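Local structure of AlyGC (Glaciecola chathamensis, 5GKD) at residues P117-E121 / I176-N180; A566-S570 / E595-L599. The protein is a calcium-binding alginate lyase of polysaccharide lyase family 6 that breaks down alginate, probably by beta-elimination. One frame throughout, in Å; residues are numbered along the deposited sequence.

Contact 1 (P117-E121 / I176-N180); sequences PEKFE and ILGSN. With CA (calcium ion), chain E.
Residues 117-121 and 176-180 are irregular loops, closest at Lys119 and Leu177 (CA to CA 7.8 Å). Glu118 to Glu121 form a type I beta turn, Glu121 N donating to Glu118 O at 3.2 Å, with Lys119 (-57/-35) and Phe120 (-109/22) at its corners. Lys119, CB directed toward the other loop and chi1 to chi4 m, t, p, t, reaches across to hydrogen-bond Leu177 O from NZ at 2.6 Å; Asn542 gives this buried ammonium a second partner. These loops precede strands 124-128 and 185-188 of the N-terminal parallel beta-helix, the fold of the pectate lyase-like clan. Leu177 (chi1 t) supplies the greasy surface: its CD2 lies 3.8 Å from Phe120 CZ and 4.1 Å from Lys119 CE. Phe120 (chi1 m, chi2 85°) also turns its ring edge to Ser179, CE2 to OG 3.4 Å. At 98/17, Gly178 adopts a conformation where a CB would jam against Leu177 O. Ser179 OG bonds Asn180 O at 2.7 Å, beside Asn180, a calcium ligand with Glu183, Glu212 and Glu214.

Contact 2 (A566-S570 / E595-L599); sequences AGNRS and ETDDL
A salt-bridge network of Arg569, Glu595 and Asp597 joins two loops on successive coils of the C-terminal parallel beta-helix, those following the neighbouring strands 564-565 and 590-592. Neither segment is regular; the closest CA atoms are those of Asn568 and Glu595, 6.8 Å apart. Gly567 to Ser570 make a type II beta turn, with Asn568 at -55/134 and Arg569 at 65/20. Ser570 N returns to Gly567 O at 3.0 Å, and Ser570 OG (chi1 p) bonds the same Gly567 O at 2.7 Å. The turn's own hydrogen bond does not use Arg569 N, and Glu595 OE2 accepts from it at 2.7 Å. Glu595, chi1 and chi2 both m, is long enough to serve backbone and side chain together: its OE1 takes Arg569 NH1 at 2.7 Å. The Arg569 chain (m, m, t) carries its guanidinium between the two acids, both meeting its edge. Asp597, shorter and with CB toward the turn (chi1 p), receives Arg569 NH2 on OD2 at 2.7 Å and Arg569 NH1 on OD1 at 3.2 Å. Leu599 adds an apolar neighbour, CD1 4.1 Å from Arg569 NH2. Asn568 touches its counterpart, Asn568 of the second subunit. Water 2 donates to Asn568 OD1 at 2.5 Å and to Glu595 OE1 at 2.9 Å.

How the contacts relate
From the N terminus, the chain first closes contact 1, whose two loops are separated by 54 residues that include strands 124-128 and 150-152 of the N-terminal beta-helix. Only much later does it open contact 2, which brings together loops separated by 24 residues in the C-terminal beta-helix. The two closures therefore follow in series, neither nested nor crossed, yet in space their centres are about 10 Å apart. The two beta-helices meet here: Phe120 CD1 packs on Arg569 CD at 3.9 Å, and Asn542 and Tyr602 of the C-terminal part bond to 176-180. Both contacts also reach the second subunit, contact 1 through a salt bridge from Glu121 to its Arg536.

Contact 1 (P117-E121 / I176-N180)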
loop_
_atom_site.group_PDB
_atom_site.type_symbol
_atom_site.label_atom_id
_atom_site.label_comp_id
_atom_site.label_asym_id
_atom_site.label_seq_id
_atom_site.Cartn_x
_atom_site.Cartn_y
_atom_site.Cartn_z
ATOM N N PRO A 117 -9.698 7.240 7.494
ATOM C CA PRO A 117 -8.509 7.670 6.738
ATOM C C PRO A 117 -8.268 6.892 5.447
ATOM O O PRO A 117 -7.621 7.435 4.545
ATOM C CB PRO A 117 -7.346 7.460 7.728
ATOM C CG PRO A 117 -7.942 7.227 9.033
ATOM C CD PRO A 117 -9.388 6.854 8.875
ATOM N N GLU A 118 -8.726 5.647 5.327
ATOM C CA GLU A 118 -8.544 4.855 4.109
ATOM C C GLU A 118 -9.852 4.777 3.341
ATOM O O GLU A 118 -10.868 4.363 3.904
ATOM C CB GLU A 118 -8.067 3.428 4.410
ATOM C CG GLU A 118 -6.698 3.323 5.016
ATOM C CD GLU A 118 -6.236 1.882 5.170
ATOM O OE1 GLU A 118 -6.187 1.149 4.157
ATOM O OE2 GLU A 118 -5.946 1.482 6.320
ATOM N N LYS A 119 -9.816 5.125 2.049
ATOM C CA LYS A 119 -11.044 5.147 1.253
ATOM C C LYS A 119 -11.753 3.802 1.250
ATOM O O LYS A 119 -12.984 3.762 1.231
ATOM C CB LYS A 119 -10.760 5.583 -0.192
ATOM C CG LYS A 119 -10.517 7.085 -0.372
ATOM C CD LYS A 119 -10.375 7.462 -1.855
ATOM C CE LYS A 119 -11.718 7.427 -2.537
ATOM N NZ LYS A 119 -11.592 7.358 -3.985
ATOM N N PHE A 120 -11.018 2.691 1.271
ATOM C CA PHE A 120 -11.668 1.393 1.137
ATOM C C PHE A 120 -11.672 0.604 2.426
ATOM O O PHE A 120 -11.825 -0.618 2.412
ATOM C CB PHE A 120 -11.059 0.639 -0.042
ATOM C CG PHE A 120 -11.434 1.286 -1.328
ATOM C CD1 PHE A 120 -10.697 2.341 -1.815
ATOM C CD2 PHE A 120 -12.637 0.978 -1.931
ATOM C CE1 PHE A 120 -11.090 3.000 -2.956
ATOM C CE2 PHE A 120 -13.036 1.637 -3.063
ATOM C CZ PHE A 120 -12.271 2.650 -3.576
ATOM N N GLU A 121 -11.537 1.297 3.543
ATOM C CA GLU A 121 -11.962 0.789 4.836
ATOM C C GLU A 121 -13.389 1.288 5.026
ATOM O O GLU A 121 -13.609 2.478 5.269
ATOM C CB GLU A 121 -11.020 1.258 5.935
ATOM C CG GLU A 121 -11.075 0.449 7.208
ATOM C CD GLU A 121 -10.654 -1.004 7.027
ATOM O OE1 GLU A 121 -11.275 -1.875 7.662
ATOM O OE2 GLU A 121 -9.729 -1.282 6.246
ATOM N N ILE A 176 -16.876 11.371 -5.877
ATOM C CA ILE A 176 -16.803 10.068 -6.520
ATOM C C ILE A 176 -15.983 9.116 -5.663
ATOM O O ILE A 176 -14.905 9.462 -5.167
ATOM C CB ILE A 176 -16.195 10.220 -7.922
ATOM C CG1 ILE A 176 -17.098 11.088 -8.807
ATOM C CG2 ILE A 176 -15.927 8.861 -8.552
ATOM C CD1 ILE A 176 -16.408 11.607 -10.072
ATOM N N LEU A 177 -16.493 7.903 -5.483
ATOM C CA LEU A 177 -15.780 6.905 -4.699
ATOM C C LEU A 177 -14.701 6.228 -5.529
ATOM O O LEU A 177 -13.573 6.044 -5.065
ATOM C CB LEU A 177 -16.764 5.860 -4.178
ATOM C CG LEU A 177 -16.473 4.978 -2.964
ATOM C CD1 LEU A 177 -17.044 3.574 -3.149
ATOM C CD2 LEU A 177 -15.045 4.947 -2.513
ATOM N N GLY A 178 -15.039 5.831 -6.745
ATOM C CA GLY A 178 -14.139 5.045 -7.555
ATOM C C GLY A 178 -14.406 3.560 -7.538
ATOM O O GLY A 178 -13.520 2.785 -7.916
ATOM N N SER A 179 -15.586 3.144 -7.111
ATOM C CA SER A 179 -16.035 1.760 -7.142
ATOM C C SER A 179 -17.501 1.751 -6.747
ATOM O O SER A 179 -18.089 2.796 -6.452
ATOM C CB SER A 179 -15.228 0.861 -6.206
ATOM O OG SER A 179 -15.763 0.868 -4.902
ATOM N N ASN A 180 -18.083 0.560 -6.724
ATOM C CA ASN A 180 -19.388 0.392 -6.110
ATOM C C ASN A 180 -19.312 0.678 -4.609
ATOM O O ASN A 180 -18.250 0.643 -3.993
ATOM C CB ASN A 180 -19.920 -1.018 -6.361
ATOM C CG ASN A 180 -21.441 -1.108 -6.215
ATOM O OD1 ASN A 180 -22.003 -2.195 -6.140
ATOM N ND2 ASN A 180 -22.098 0.028 -6.189
HETATM CA CA CA E . -24.474 0.655 -5.832
HETATM O O HOH W 1 -24.494 -0.079 -8.213
#

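Contact 2 (A566-S570 / E595-L599)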
loop_
_atom_site.group_PDB
_atom_site.type_symbol
_atom_site.label_atom_id
_atom_site.label_comp_id
_atom_site.label_asym_id
_atom_site.label_seq_id
_atom_site.Cartn_x
_atom_site.Cartn_y
_atom_site.Cartn_z
ATOM N N ALA A 566 0.779 6.143 -9.377
ATOM C CA ALA A 566 -0.361 6.241 -8.478
ATOM C C ALA A 566 -0.208 5.268 -7.314
ATOM O O ALA A 566 0.136 4.105 -7.514
ATOM C CB ALA A 566 -1.666 5.953 -9.231
ATOM N N GLY A 567 -0.474 5.747 -6.101
ATOM C CA GLY A 567 -0.500 4.863 -4.954
ATOM C C GLY A 567 -1.674 3.905 -5.000
ATOM O O GLY A 567 -2.714 4.179 -5.604
ATOM N N ASN A 568 -1.491 2.750 -4.369
ATOM C CA ASN A 568 -2.593 1.803 -4.229
ATOM C C ASN A 568 -3.801 2.475 -3.581
ATOM O O ASN A 568 -3.673 3.211 -2.603
ATOM C CB ASN A 568 -2.142 0.590 -3.411
ATOM C CG ASN A 568 -1.313 -0.393 -4.233
ATOM O OD1 ASN A 568 -1.856 -1.310 -4.846
ATOM N ND2 ASN A 568 -0.004 -0.205 -4.251
ATOM N N ARG A 569 -4.976 2.247 -4.162
ATOM C CA ARG A 569 -6.239 2.787 -3.675
ATOM C C ARG A 569 -6.297 4.312 -3.760
ATOM O O ARG A 569 -7.084 4.929 -3.058
ATOM C CB ARG A 569 -6.533 2.324 -2.238
ATOM C CG ARG A 569 -6.587 0.801 -2.056
ATOM C CD ARG A 569 -7.627 0.184 -2.989
ATOM N NE ARG A 569 -8.173 -1.067 -2.492
ATOM C CZ ARG A 569 -8.265 -2.192 -3.193
ATOM N NH1 ARG A 569 -7.850 -2.235 -4.452
ATOM N NH2 ARG A 569 -8.799 -3.272 -2.630
ATOM N N SER A 570 -5.467 4.940 -4.588
ATOM C CA SER A 570 -5.551 6.374 -4.816
ATOM C C SER A 570 -6.528 6.649 -5.953
ATOM O O SER A 570 -6.818 5.775 -6.768
ATOM C CB SER A 570 -4.172 6.969 -5.138
ATOM O OG SER A 570 -3.688 6.533 -6.405
ATOM N N GLU A 595 -5.070 -1.480 -9.069
ATOM C CA GLU A 595 -6.145 -2.208 -8.397
ATOM C C GLU A 595 -6.468 -3.489 -9.159
ATOM O O GLU A 595 -7.503 -3.636 -9.809
ATOM C CB GLU A 595 -7.372 -1.315 -8.246
ATOM C CG GLU A 595 -7.035 0.133 -7.964
ATOM C CD GLU A 595 -6.189 0.312 -6.719
ATOM O OE1 GLU A 595 -6.348 -0.486 -5.783
ATOM O OE2 GLU A 595 -5.380 1.255 -6.671
ATOM N N THR A 596 -5.564 -4.445 -9.035
ATOM C CA THR A 596 -5.658 -5.693 -9.772
ATOM C C THR A 596 -6.406 -6.776 -9.006
ATOM O O THR A 596 -6.399 -7.930 -9.427
ATOM C CB THR A 596 -4.261 -6.189 -10.141
ATOM O OG1 THR A 596 -3.447 -6.185 -8.967
ATOM C CG2 THR A 596 -3.625 -5.268 -11.165
ATOM N N ASP A 597 -7.049 -6.441 -7.897
ATOM C CA ASP A 597 -7.875 -7.407 -7.193
ATOM C C ASP A 597 -9.313 -7.465 -7.722
ATOM O O ASP A 597 -10.145 -8.156 -7.139
ATOM C CB ASP A 597 -7.852 -7.118 -5.694
ATOM C CG ASP A 597 -8.245 -5.706 -5.361
ATOM O OD1 ASP A 597 -8.303 -4.844 -6.264
ATOM O OD2 ASP A 597 -8.493 -5.451 -4.171
ATOM N N ASP A 598 -9.614 -6.763 -8.810
ATOM C CA ASP A 598 -10.851 -6.961 -9.589
ATOM C C ASP A 598 -12.120 -6.815 -8.742
ATOM O O ASP A 598 -13.080 -7.570 -8.902
ATOM C CB ASP A 598 -10.838 -8.317 -10.309
ATOM C CG ASP A 598 -9.805 -8.372 -11.429
ATOM O OD1 ASP A 598 -9.106 -7.365 -11.634
ATOM O OD2 ASP A 598 -9.706 -9.408 -12.119
ATOM N N LEU A 599 -12.138 -5.821 -7.853
ATOM C CA LEU A 599 -13.324 -5.476 -7.085
ATOM C C LEU A 599 -14.041 -4.257 -7.657
ATOM O O LEU A 599 -14.828 -3.617 -6.948
ATOM C CB LEU A 599 -12.957 -5.220 -5.623
ATOM C CG LEU A 599 -12.181 -6.341 -4.939
ATOM C CD1 LEU A 599 -11.791 -5.922 -3.536
ATOM C CD2 LEU A 599 -13.009 -7.603 -4.896
HETATM O O HOH W 2 -4.209 -1.734 -4.286
#